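Local structure of O-ureido-L-serine synthase (Streptomyces lavendulae, 3X44) at residues V51-A56 and N145-S150; N5-T10 and A82-Y87; R45-V50 and G75-M80; E159-F164 and Q187-A192. The protein makes O-ureido-L-serine from O-acetyl-L-serine and hydroxyurea in D-cycloserine biosynthesis, using pyridoxal 5'-phosphate, and also forms cysteine when sulfide is the second substrate. The protein carries 1 engineered substitution. All blocks are in the same frame, centred on the assembly; numbering follows the deposited sequence.

Contact 1: residues V51-A56 and N145-S150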
loop_
_atom_site.group_PDB
_atom_site.type_symbol
_atom_site.label_atom_id
_atom_site.label_comp_id
_atom_site.label_asym_id
_atom_site.label_seq_id
_atom_site.Cartn_x
_atom_site.Cartn_y
_atom_site.Cartn_z
ATOM N N VAL A 51 19.162 -14.750 6.977
ATOM C CA VAL A 51 19.580 -15.327 5.704
ATOM C C VAL A 51 20.212 -14.273 4.787
ATOM O O VAL A 51 21.281 -14.497 4.215
ATOM C CB VAL A 51 18.376 -15.986 4.989
ATOM C CG1 VAL A 51 18.693 -16.238 3.524
ATOM C CG2 VAL A 51 18.030 -17.283 5.684
ATOM N N LEU A 52 19.554 -13.126 4.651
ATOM C CA LEU A 52 20.075 -12.045 3.815
ATOM C C LEU A 52 21.427 -11.565 4.348
ATOM O O LEU A 52 22.367 -11.345 3.587
ATOM C CB LEU A 52 19.094 -10.870 3.789
ATOM C CG LEU A 52 17.756 -11.072 3.068
ATOM C CD1 LEU A 52 16.973 -9.775 3.116
ATOM C CD2 LEU A 52 17.980 -11.512 1.627
ATOM N N ASP A 53 21.513 -11.410 5.666
ATOM C CA ASP A 53 22.739 -10.963 6.318
ATOM C C ASP A 53 23.867 -11.960 6.061
ATOM O O ASP A 53 24.994 -11.577 5.738
ATOM C CB ASP A 53 22.499 -10.835 7.826
ATOM C CG ASP A 53 23.779 -10.569 8.603
ATOM O OD1 ASP A 53 24.240 -9.414 8.597
ATOM O OD2 ASP A 53 24.312 -11.513 9.222
ATOM N N ALA A 54 23.548 -13.242 6.214
ATOM C CA ALA A 54 24.517 -14.312 6.006
ATOM C C ALA A 54 25.002 -14.313 4.563
ATOM O O ALA A 54 26.188 -14.532 4.304
ATOM C CB ALA A 54 23.896 -15.662 6.351
ATOM N N GLU A 55 24.086 -14.072 3.629
ATOM C CA GLU A 55 24.437 -14.035 2.212
ATOM C C GLU A 55 25.401 -12.884 1.928
ATOM O O GLU A 55 26.397 -13.060 1.229
ATOM C CB GLU A 55 23.184 -13.855 1.345
ATOM C CG GLU A 55 22.161 -14.973 1.463
ATOM C CD GLU A 55 20.961 -14.756 0.564
ATOM O OE1 GLU A 55 20.302 -15.749 0.193
ATOM O OE2 GLU A 55 20.678 -13.591 0.224
ATOM N N ALA A 56 25.106 -11.709 2.476
ATOM C CA ALA A 56 25.950 -10.541 2.244
ATOM C C ALA A 56 27.314 -10.704 2.890
ATOM O O ALA A 56 28.284 -10.050 2.492
ATOM C CB ALA A 56 25.271 -9.291 2.774
ATOM N N ASN A 145 22.053 -13.471 17.205
ATOM C CA ASN A 145 22.274 -12.789 15.943
ATOM C C ASN A 145 21.707 -11.378 15.888
ATOM O O ASN A 145 20.490 -11.183 15.940
ATOM C CB ASN A 145 21.703 -13.616 14.791
ATOM C CG ASN A 145 22.262 -13.199 13.456
ATOM O OD1 ASN A 145 22.628 -12.043 13.267
ATOM N ND2 ASN A 145 22.332 -14.137 12.517
ATOM N N PRO A 146 22.590 -10.375 15.760
ATOM C CA PRO A 146 22.206 -8.962 15.689
ATOM C C PRO A 146 21.216 -8.706 14.553
ATOM O O PRO A 146 20.432 -7.761 14.609
ATOM C CB PRO A 146 23.531 -8.239 15.461
ATOM C CG PRO A 146 24.570 -9.177 15.984
ATOM C CD PRO A 146 24.054 -10.546 15.671
ATOM N N ALA A 147 21.262 -9.551 13.527
ATOM C CA ALA A 147 20.367 -9.425 12.376
ATOM C C ALA A 147 18.902 -9.623 12.768
ATOM O O ALA A 147 17.997 -9.302 12.005
ATOM C CB ALA A 147 20.759 -10.438 11.301
ATOM N N ASN A 148 18.678 -10.159 13.959
ATOM C CA ASN A 148 17.335 -10.409 14.461
ATOM C C ASN A 148 16.705 -9.077 14.888
ATOM O O ASN A 148 15.823 -8.565 14.202
ATOM C CB ASN A 148 17.419 -11.421 15.618
ATOM C CG ASN A 148 16.104 -11.603 16.362
ATOM O OD1 ASN A 148 15.085 -10.976 16.048
ATOM N ND2 ASN A 148 16.126 -12.475 17.363
ATOM N N PRO A 149 17.175 -8.481 16.001
ATOM C CA PRO A 149 16.602 -7.204 16.445
ATOM C C PRO A 149 16.712 -6.078 15.412
ATOM O O PRO A 149 15.879 -5.170 15.379
ATOM C CB PRO A 149 17.385 -6.882 17.730
ATOM C CG PRO A 149 18.638 -7.675 17.625
ATOM C CD PRO A 149 18.252 -8.931 16.903
ATOM N N SER A 150 17.737 -6.138 14.565
ATOM C CA SER A 150 17.934 -5.105 13.559
ATOM C C SER A 150 16.806 -5.055 12.535
ATOM O O SER A 150 16.390 -3.976 12.129
ATOM C CB SER A 150 19.281 -5.296 12.849
ATOM O OG SER A 150 19.153 -6.172 11.744
HETATM O O HOH W 1 24.698 -11.237 11.756
HETATM O O HOH W 2 23.036 -13.714 9.654
#

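Contact 2: residues N5-T10 and A82-Y87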
loop_
_atom_site.group_PDB
_atom_site.type_symbol
_atom_site.label_atom_id
_atom_site.label_comp_id
_atom_site.label_asym_id
_atom_site.label_seq_id
_atom_site.Cartn_x
_atom_site.Cartn_y
_atom_site.Cartn_z
ATOM N N ASN A 5 8.018 -10.203 -7.156
ATOM C CA ASN A 5 8.874 -11.185 -7.811
ATOM C C ASN A 5 8.952 -12.447 -6.970
ATOM O O ASN A 5 8.818 -13.554 -7.484
ATOM C CB ASN A 5 10.285 -10.629 -8.005
ATOM C CG ASN A 5 11.240 -11.659 -8.582
ATOM O OD1 ASN A 5 10.869 -12.449 -9.453
ATOM N ND2 ASN A 5 12.478 -11.659 -8.095
ATOM N N SER A 6 9.174 -12.276 -5.671
ATOM C CA SER A 6 9.268 -13.414 -4.766
ATOM C C SER A 6 8.272 -13.296 -3.628
ATOM O O SER A 6 7.870 -12.196 -3.255
ATOM C CB SER A 6 10.683 -13.518 -4.185
ATOM O OG SER A 6 10.745 -14.474 -3.137
ATOM N N ILE A 7 7.887 -14.442 -3.080
ATOM C CA ILE A 7 6.950 -14.489 -1.962
ATOM C C ILE A 7 7.590 -13.812 -0.746
ATOM O O ILE A 7 6.899 -13.275 0.126
ATOM C CB ILE A 7 6.575 -15.957 -1.615
ATOM C CG1 ILE A 7 5.533 -15.982 -0.492
ATOM C CG2 ILE A 7 7.816 -16.738 -1.199
ATOM C CD1 ILE A 7 4.145 -15.548 -0.942
ATOM N N LEU A 8 8.920 -13.813 -0.704
ATOM C CA LEU A 8 9.634 -13.196 0.414
ATOM C C LEU A 8 9.511 -11.672 0.392
ATOM O O LEU A 8 9.850 -11.003 1.371
ATOM C CB LEU A 8 11.116 -13.589 0.390
ATOM C CG LEU A 8 11.486 -15.074 0.266
ATOM C CD1 LEU A 8 12.998 -15.238 0.450
ATOM C CD2 LEU A 8 10.725 -15.901 1.294
ATOM N N ASP A 9 9.031 -11.121 -0.722
ATOM C CA ASP A 9 8.882 -9.672 -0.833
ATOM C C ASP A 9 7.581 -9.199 -0.180
ATOM O O ASP A 9 7.281 -8.003 -0.163
ATOM C CB ASP A 9 8.922 -9.239 -2.309
ATOM C CG ASP A 9 10.252 -9.563 -2.976
ATOM O OD1 ASP A 9 11.284 -9.588 -2.272
ATOM O OD2 ASP A 9 10.268 -9.801 -4.203
ATOM N N THR A 10 6.815 -10.144 0.360
ATOM C CA THR A 10 5.557 -9.815 1.024
ATOM C C THR A 10 5.733 -9.873 2.530
ATOM O O THR A 10 4.778 -9.710 3.282
ATOM C CB THR A 10 4.428 -10.791 0.637
ATOM O OG1 THR A 10 4.689 -12.078 1.212
ATOM C CG2 THR A 10 4.324 -10.912 -0.879
ATOM N N ALA A 82 14.232 -20.907 3.059
ATOM C CA ALA A 82 15.131 -21.877 2.444
ATOM C C ALA A 82 14.510 -22.440 1.164
ATOM O O ALA A 82 15.175 -22.528 0.129
ATOM C CB ALA A 82 15.436 -22.999 3.430
ATOM N N ALA A 83 13.231 -22.802 1.234
ATOM C CA ALA A 83 12.537 -23.352 0.076
ATOM C C ALA A 83 12.470 -22.326 -1.051
ATOM O O ALA A 83 12.576 -22.668 -2.221
ATOM C CB ALA A 83 11.124 -23.800 0.465
ATOM N N ALA A 84 12.313 -21.061 -0.694
ATOM C CA ALA A 84 12.228 -20.013 -1.702
ATOM C C ALA A 84 13.583 -19.618 -2.284
ATOM O O ALA A 84 13.702 -19.350 -3.484
ATOM C CB ALA A 84 11.549 -18.785 -1.114
ATOM N N ARG A 85 14.606 -19.603 -1.441
ATOM C CA ARG A 85 15.926 -19.178 -1.874
ATOM C C ARG A 85 16.921 -20.259 -2.294
ATOM O O ARG A 85 18.045 -19.942 -2.694
ATOM C CB ARG A 85 16.534 -18.282 -0.792
ATOM C CG ARG A 85 15.857 -16.927 -0.712
ATOM C CD ARG A 85 16.502 -16.015 0.325
ATOM N NE ARG A 85 17.627 -15.256 -0.223
ATOM C CZ ARG A 85 17.509 -14.203 -1.025
ATOM N NH1 ARG A 85 16.310 -13.761 -1.388
ATOM N NH2 ARG A 85 18.597 -13.586 -1.464
ATOM N N GLY A 86 16.511 -21.521 -2.221
ATOM C CA GLY A 86 17.388 -22.608 -2.622
ATOM C C GLY A 86 18.340 -23.115 -1.552
ATOM O O GLY A 86 19.501 -23.407 -1.840
ATOM N N TYR A 87 17.854 -23.225 -0.321
ATOM C CA TYR A 87 18.669 -23.721 0.780
ATOM C C TYR A 87 18.048 -24.975 1.390
ATOM O O TYR A 87 16.912 -25.346 1.072
ATOM C CB TYR A 87 18.808 -22.657 1.875
ATOM C CG TYR A 87 19.589 -21.435 1.454
ATOM C CD1 TYR A 87 20.922 -21.541 1.063
ATOM C CD2 TYR A 87 18.984 -20.177 1.422
ATOM C CE1 TYR A 87 21.639 -20.417 0.648
ATOM C CE2 TYR A 87 19.693 -19.054 1.009
ATOM C CZ TYR A 87 21.018 -19.182 0.622
ATOM O OH TYR A 87 21.724 -18.077 0.205
#

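Contact 3: residues R45-V50 and G75-M80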
loop_
_atom_site.group_PDB
_atom_site.type_symbol
_atom_site.label_atom_id
_atom_site.label_comp_id
_atom_site.label_asym_id
_atom_site.label_seq_id
_atom_site.Cartn_x
_atom_site.Cartn_y
_atom_site.Cartn_z
ATOM N N ARG A 45 10.260 -12.283 9.719
ATOM C CA ARG A 45 11.168 -11.141 9.709
ATOM C C ARG A 45 12.592 -11.541 10.078
ATOM O O ARG A 45 13.557 -11.069 9.481
ATOM C CB ARG A 45 10.670 -10.060 10.668
ATOM C CG ARG A 45 9.316 -9.462 10.295
ATOM C CD ARG A 45 8.753 -8.643 11.450
ATOM N NE ARG A 45 7.378 -8.207 11.217
ATOM C CZ ARG A 45 7.047 -7.046 10.657
ATOM N NH1 ARG A 45 7.994 -6.201 10.271
ATOM N NH2 ARG A 45 5.765 -6.728 10.491
ATOM N N LEU A 46 12.711 -12.413 11.069
ATOM C CA LEU A 46 14.006 -12.883 11.523
ATOM C C LEU A 46 14.629 -13.810 10.479
ATOM O O LEU A 46 15.799 -13.664 10.129
ATOM C CB LEU A 46 13.839 -13.624 12.852
ATOM C CG LEU A 46 15.041 -14.299 13.513
ATOM C CD1 LEU A 46 14.764 -14.439 15.003
ATOM C CD2 LEU A 46 15.284 -15.668 12.897
ATOM N N ALA A 47 13.836 -14.757 9.981
ATOM C CA ALA A 47 14.317 -15.717 8.996
ATOM C C ALA A 47 14.925 -15.053 7.771
ATOM O O ALA A 47 16.008 -15.430 7.331
ATOM C CB ALA A 47 13.186 -16.647 8.583
ATOM N N LEU A 48 14.218 -14.074 7.220
ATOM C CA LEU A 48 14.689 -13.354 6.044
ATOM C C LEU A 48 15.947 -12.557 6.379
ATOM O O LEU A 48 16.931 -12.574 5.634
ATOM C CB LEU A 48 13.602 -12.395 5.547
ATOM C CG LEU A 48 13.965 -11.508 4.358
ATOM C CD1 LEU A 48 14.139 -12.368 3.116
ATOM C CD2 LEU A 48 12.882 -10.468 4.146
ATOM N N SER A 49 15.907 -11.868 7.514
ATOM C CA SER A 49 17.021 -11.045 7.936
ATOM C C SER A 49 18.320 -11.804 8.125
ATOM O O SER A 49 19.355 -11.399 7.605
ATOM C CB SER A 49 16.683 -10.316 9.232
ATOM O OG SER A 49 17.707 -9.386 9.535
ATOM N N VAL A 50 18.263 -12.897 8.878
ATOM C CA VAL A 50 19.447 -13.699 9.144
ATOM C C VAL A 50 20.035 -14.275 7.857
ATOM O O VAL A 50 21.253 -14.279 7.665
ATOM C CB VAL A 50 19.125 -14.853 10.123
ATOM C CG1 VAL A 50 20.338 -15.754 10.278
ATOM C CG2 VAL A 50 18.701 -14.280 11.484
ATOM N N GLY A 75 11.451 -22.103 12.855
ATOM C CA GLY A 75 11.695 -23.267 12.019
ATOM C C GLY A 75 10.826 -23.211 10.769
ATOM O O GLY A 75 11.288 -23.494 9.666
ATOM N N ILE A 76 9.561 -22.838 10.941
ATOM C CA ILE A 76 8.637 -22.735 9.820
ATOM C C ILE A 76 9.120 -21.681 8.819
ATOM O O ILE A 76 9.180 -21.932 7.614
ATOM C CB ILE A 76 7.214 -22.362 10.309
ATOM C CG1 ILE A 76 6.599 -23.544 11.053
ATOM C CG2 ILE A 76 6.328 -21.991 9.134
ATOM C CD1 ILE A 76 5.359 -23.186 11.864
ATOM N N ALA A 77 9.474 -20.508 9.331
ATOM C CA ALA A 77 9.942 -19.409 8.499
ATOM C C ALA A 77 11.262 -19.720 7.785
ATOM O O ALA A 77 11.377 -19.529 6.577
ATOM C CB ALA A 77 10.084 -18.148 9.346
ATOM N N LEU A 78 12.262 -20.186 8.524
ATOM C CA LEU A 78 13.540 -20.506 7.896
ATOM C C LEU A 78 13.304 -21.553 6.809
ATOM O O LEU A 78 13.906 -21.500 5.737
ATOM C CB LEU A 78 14.543 -21.014 8.937
ATOM C CG LEU A 78 15.296 -19.865 9.625
ATOM C CD1 LEU A 78 15.986 -20.323 10.889
ATOM C CD2 LEU A 78 16.300 -19.288 8.644
ATOM N N ALA A 79 12.398 -22.486 7.082
ATOM C CA ALA A 79 12.078 -23.525 6.111
ATOM C C ALA A 79 11.543 -22.855 4.856
ATOM O O ALA A 79 11.968 -23.164 3.741
ATOM C CB ALA A 79 11.040 -24.479 6.682
ATOM N N MET A 80 10.612 -21.923 5.051
ATOM C CA MET A 80 10.002 -21.185 3.948
ATOM C C MET A 80 11.018 -20.368 3.147
ATOM O O MET A 80 10.985 -20.362 1.914
ATOM C CB MET A 80 8.913 -20.260 4.484
ATOM C CG MET A 80 8.079 -19.603 3.402
ATOM S SD MET A 80 7.184 -18.176 3.997
ATOM C CE MET A 80 8.463 -17.216 4.814
#

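Contact 4: residues E159-F164 and Q187-A192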
loop_
_atom_site.group_PDB
_atom_site.type_symbol
_atom_site.label_atom_id
_atom_site.label_comp_id
_atom_site.label_asym_id
_atom_site.label_seq_id
_atom_site.Cartn_x
_atom_site.Cartn_y
_atom_site.Cartn_z
ATOM N N GLU A 159 6.909 0.478 10.954
ATOM C CA GLU A 159 5.488 0.345 10.634
ATOM C C GLU A 159 4.656 0.888 11.795
ATOM O O GLU A 159 3.651 1.577 11.594
ATOM C CB GLU A 159 5.138 -1.132 10.401
ATOM C CG GLU A 159 5.827 -1.749 9.193
ATOM C CD GLU A 159 5.931 -3.258 9.289
ATOM O OE1 GLU A 159 5.038 -3.881 9.903
ATOM O OE2 GLU A 159 6.905 -3.817 8.749
ATOM N N ILE A 160 5.087 0.569 13.013
ATOM C CA ILE A 160 4.394 1.018 14.214
ATOM C C ILE A 160 4.444 2.543 14.321
ATOM O O ILE A 160 3.419 3.192 14.512
ATOM C CB ILE A 160 5.019 0.381 15.483
ATOM C CG1 ILE A 160 4.639 -1.103 15.555
ATOM C CG2 ILE A 160 4.547 1.128 16.743
ATOM C CD1 ILE A 160 5.402 -1.912 16.618
ATOM N N LEU A 161 5.638 3.115 14.181
ATOM C CA LEU A 161 5.799 4.560 14.276
ATOM C C LEU A 161 5.067 5.319 13.177
ATOM O O LEU A 161 4.502 6.389 13.427
ATOM C CB LEU A 161 7.279 4.928 14.258
ATOM C CG LEU A 161 8.048 4.561 15.532
ATOM C CD1 LEU A 161 9.549 4.615 15.262
ATOM C CD2 LEU A 161 7.659 5.527 16.652
ATOM N N ALA A 162 5.079 4.770 11.965
ATOM C CA ALA A 162 4.401 5.406 10.838
ATOM C C ALA A 162 2.895 5.432 11.074
ATOM O O ALA A 162 2.238 6.447 10.848
ATOM C CB ALA A 162 4.707 4.656 9.536
ATOM N N ASP A 163 2.354 4.310 11.537
ATOM C CA ASP A 163 0.923 4.207 11.791
ATOM C C ASP A 163 0.449 5.128 12.911
ATOM O O ASP A 163 -0.665 5.649 12.865
ATOM C CB ASP A 163 0.551 2.766 12.139
ATOM C CG ASP A 163 0.325 1.907 10.913
ATOM O OD1 ASP A 163 0.289 2.448 9.791
ATOM O OD2 ASP A 163 0.180 0.684 11.075
ATOM N N PHE A 164 1.296 5.331 13.916
ATOM C CA PHE A 164 0.927 6.177 15.042
ATOM C C PHE A 164 1.472 7.596 14.990
ATOM O O PHE A 164 1.288 8.365 15.933
ATOM C CB PHE A 164 1.348 5.507 16.353
ATOM C CG PHE A 164 0.366 4.478 16.840
ATOM C CD1 PHE A 164 0.607 3.124 16.648
ATOM C CD2 PHE A 164 -0.821 4.867 17.458
ATOM C CE1 PHE A 164 -0.319 2.169 17.061
ATOM C CE2 PHE A 164 -1.756 3.921 17.877
ATOM C CZ PHE A 164 -1.505 2.571 17.677
ATOM N N GLN A 187 14.053 -0.189 21.229
ATOM C CA GLN A 187 15.146 0.750 21.007
ATOM C C GLN A 187 14.787 1.923 20.099
ATOM O O GLN A 187 15.291 3.034 20.287
ATOM C CB GLN A 187 16.355 0.007 20.447
ATOM C CG GLN A 187 17.145 -0.735 21.510
ATOM C CD GLN A 187 18.305 -1.510 20.940
ATOM O OE1 GLN A 187 18.376 -1.749 19.735
ATOM N NE2 GLN A 187 19.227 -1.909 21.804
ATOM N N MET A 188 13.923 1.680 19.117
ATOM C CA MET A 188 13.512 2.739 18.206
ATOM C C MET A 188 12.482 3.609 18.923
ATOM O O MET A 188 12.437 4.826 18.730
ATOM C CB MET A 188 12.923 2.142 16.924
ATOM C CG MET A 188 13.940 1.350 16.096
ATOM S SD MET A 188 15.587 2.120 15.989
ATOM C CE MET A 188 15.257 3.416 14.847
ATOM N N LEU A 189 11.666 2.974 19.759
ATOM C CA LEU A 189 10.664 3.686 20.531
ATOM C C LEU A 189 11.376 4.632 21.492
ATOM O O LEU A 189 10.899 5.738 21.752
ATOM C CB LEU A 189 9.813 2.707 21.338
ATOM C CG LEU A 189 8.708 1.956 20.599
ATOM C CD1 LEU A 189 8.115 0.902 21.520
ATOM C CD2 LEU A 189 7.643 2.933 20.127
ATOM N N ARG A 190 12.520 4.188 22.012
ATOM C CA ARG A 190 13.307 4.983 22.951
ATOM C C ARG A 190 13.746 6.311 22.343
ATOM O O ARG A 190 13.696 7.351 22.997
ATOM C CB ARG A 190 14.552 4.203 23.411
ATOM C CG ARG A 190 15.008 4.537 24.837
ATOM C CD ARG A 190 16.524 4.407 25.056
ATOM N NE ARG A 190 17.156 3.305 24.324
ATOM C CZ ARG A 190 17.554 2.159 24.876
ATOM N NH1 ARG A 190 17.393 1.940 26.175
ATOM N NH2 ARG A 190 18.148 1.237 24.133
ATOM N N VAL A 191 14.164 6.273 21.083
ATOM C CA VAL A 191 14.629 7.472 20.401
ATOM C C VAL A 191 13.508 8.386 19.910
ATOM O O VAL A 191 13.549 9.604 20.109
ATOM C CB VAL A 191 15.521 7.095 19.199
ATOM C CG1 VAL A 191 16.093 8.346 18.549
ATOM C CG2 VAL A 191 16.634 6.167 19.659
ATOM N N ALA A 192 12.496 7.805 19.282
ATOM C CA ALA A 192 11.402 8.608 18.733
ATOM C C ALA A 192 10.243 8.925 19.685
ATOM O O ALA A 192 9.722 10.039 19.665
ATOM C CB ALA A 192 10.867 7.942 17.452
#

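Contact 1: residues V51-A56 and N145-S150
Asp53, projecting from helix 43-56, meets Ala147 through carbon and Asn145 through water. Its CB lies 3.9 Å from Ala147 CB, and this methyl also comes up beside the carboxylate carbon, with Asp53 CG 4.1 Å from Ala147 CB. The side chain then runs with CG anti to the backbone N (chi1 172°), and its two oxygens have different partners. Asp53 OD1 forms a salt bridge with Lys57, four residues on, just past the helix. Asp53 OD2 faces the amide of Asn145 but does not bond to it directly, being 4.4 Å from Asn145 OD1. Two waters span the interval, each giving a proton to Asp53 OD2. Water 1 also donates to Asn145 OD1, at 2.7 Å from that oxygen, whereas water 2 accepts from Asn145 ND2 at 3.0 Å. Carboxylate oxygen, waters and amide thus close a ring of hydrogen bonds that uses both ends of the amide and fixes which way it is turned. The same Asn145 OD1 receives a capping bond from Ala147 N, 2.9 Å away and 158° at the hydrogen, with the donor 38° above the carbonyl plane. Asn145 ND2 reaches Ala140 O as well, so the amide has protein partners besides the two waters. The contact joins the later turns of helix 43-56 to the turn leading into helix 147-164, where Ser49 hydrogen-bonds Ala147 O. Val51 packs instead on helix 73-85, and Leu52 touches Gly166 of the second subunit.

Contact 2: residues N5-T10 and A82-Y87
Leu8 carries the apolar part of this contact, placing one methyl against each of two successive residues at the end of helix 73-85. Leu8 CD2 lies 3.8 Å from Ala84 CB, while Leu8 CD1 rests on the aliphatic start of Arg85, 3.5 Å from Arg85 CG and nearly as close to its CD. Ile7 adds a looser touch, its CG2 being 4.3 Å from Ala84 CB. The Arg85 chain bends at chi3 (87°), which brings its guanidinium round so that Leu8 CD1 sits at the edge of the group, near its plane. No hydrogen bond crosses between the segments. The charged end of Arg85 is engaged instead in a salt bridge with Glu55.

Hydrogen bonds within 5-10 tie the loop to itself. Leu8 N donates to Ser6 OG over 3.1 Å, an ST turn, and Ser6 N is bonded to Asp9 OD2, which it approaches from above the carboxylate plane. Ile7 O accepts from both the N and the OG1 of Thr10, with 2.7 Å between Ile7 O and Thr10 OG1. Gly86 is the first residue to leave the helix, with a positive phi (86°) at which a CB would press on the carbonyl O of Arg85, a conformation that calls for glycine.

The N-terminal 3-10 turn, preceding strand 16-18, therefore lies against the last turn of helix 73-85. Leu48 of helix 43-56 also packs on Leu8, and the third subunit approaches both segments, its Arg21 hydrogen-bonding to Ala84 O.

Contact 3: residues R45-V50 and G75-M80
Ala77 and Leu78 together receive the methyl of Ala47, which points from helix 43-56 at the backbone of helix 73-85. Ala77 comes first along the segment: its CB stands 3.5 Å from Ala47 CB, methyl against methyl, with no longer side chain to hold the helices apart. At Leu78 the main chain itself is touched, Ala47 CB lying 3.7 Å from Leu78 N. The CA atoms of Ala47 and Leu78 are 5.0 Å apart, a very close approach for two helices and one that the small residues at 47 and 77 permit.

The Leu78 side chain starts obliquely to the partner helix and then closes in. With CG anti to the carbonyl carbon (chi1 -86°), Leu78 CG comes to 4.0 Å from Ala47 CB, and Leu78 CD2 lies 4.1 Å from both the CB and the O of Ala47. Ala47 CB is thereby flanked by Ala77 CB and the branch of Leu78. Leu78 also packs on Val51, one turn beyond Ala47. Further along, the Met80 side chain touches Asp44 of helix 43-56 and, across the interface, Gly259 of the third subunit.

Ala77 also touches Ala43, an engineered residue at the position of the lysine that carries pyridoxal phosphate, and helix 73-85 begins at Asn73, which binds the cofactor. Close packing of the helix that starts at the Schiff-base lysine against the one that starts at the cofactor-binding asparagine belongs to the type II pyridoxal-phosphate fold of the cysteine synthase family.

Contact 4: residues E159-F164 and Q187-A192
Helices 147-164 and 180-192 approach each other at Leu161 and Leu189, whose CA atoms are 8.0 Å apart, so side chains rather than backbones make the contact. Leu161 is the residue common to both contacts. With its CG anti to the carbonyl carbon (chi1 -71°), it extends its forked end to the partner helix and sets both methyls over Ala192: CD2 is 4.1 Å and CD1 4.2 Å from Ala192 CB. The same Leu161 CD2 reaches 4.3 Å from Leu189 CD2, tip to tip. Leu189 leaves its helix obliquely, and only its end turns to Leu161; it also packs on Phe172 of strand 171-174, as does Ile160 from the other helix. Met188 bends from 159-164 to an earlier part of the same helix, where it packs on Arg153 and Ala157; it also meets Met188 of the second subunit, while Leu161 touches Ser158 of that chain. Polar groups lie at the periphery, with Glu159 paired to Lys32 and Arg190 to Asp232. Between the segments themselves no polar bond forms. Their association rests on burying three apolar side chains at ordinary van der Waals spacing, without a directional bond to fix the fit.

How the contacts relate
Contacts 1, 2 and 3 form one continuous cluster. Contacts 1 and 3 share helix 43-56, and 2 and 3 share helix 73-85, with centres about 10 Å apart in both cases. Contact 1 meets contact 2 where Glu55 OE2 bridges to Arg85 NH2 at 2.7 Å and Glu55 OE1 probably hydrogen-bonds Tyr87 OH. Leu8 CD1, 4.1 Å from Leu48 CD1, joins contacts 2 and 3. Contact 4 stands apart, its centre about 23 Å from that of contact 3, yet Arg45 NH2 reaches Glu159 OE1 at 3.0 Å. The Leu78 side chain of contact 3 is about 8 Å from the bound O-ureidoserine–cofactor adduct, against about 11 Å for Asn145 of contact 1 and about 13 Å for Leu189 of contact 4.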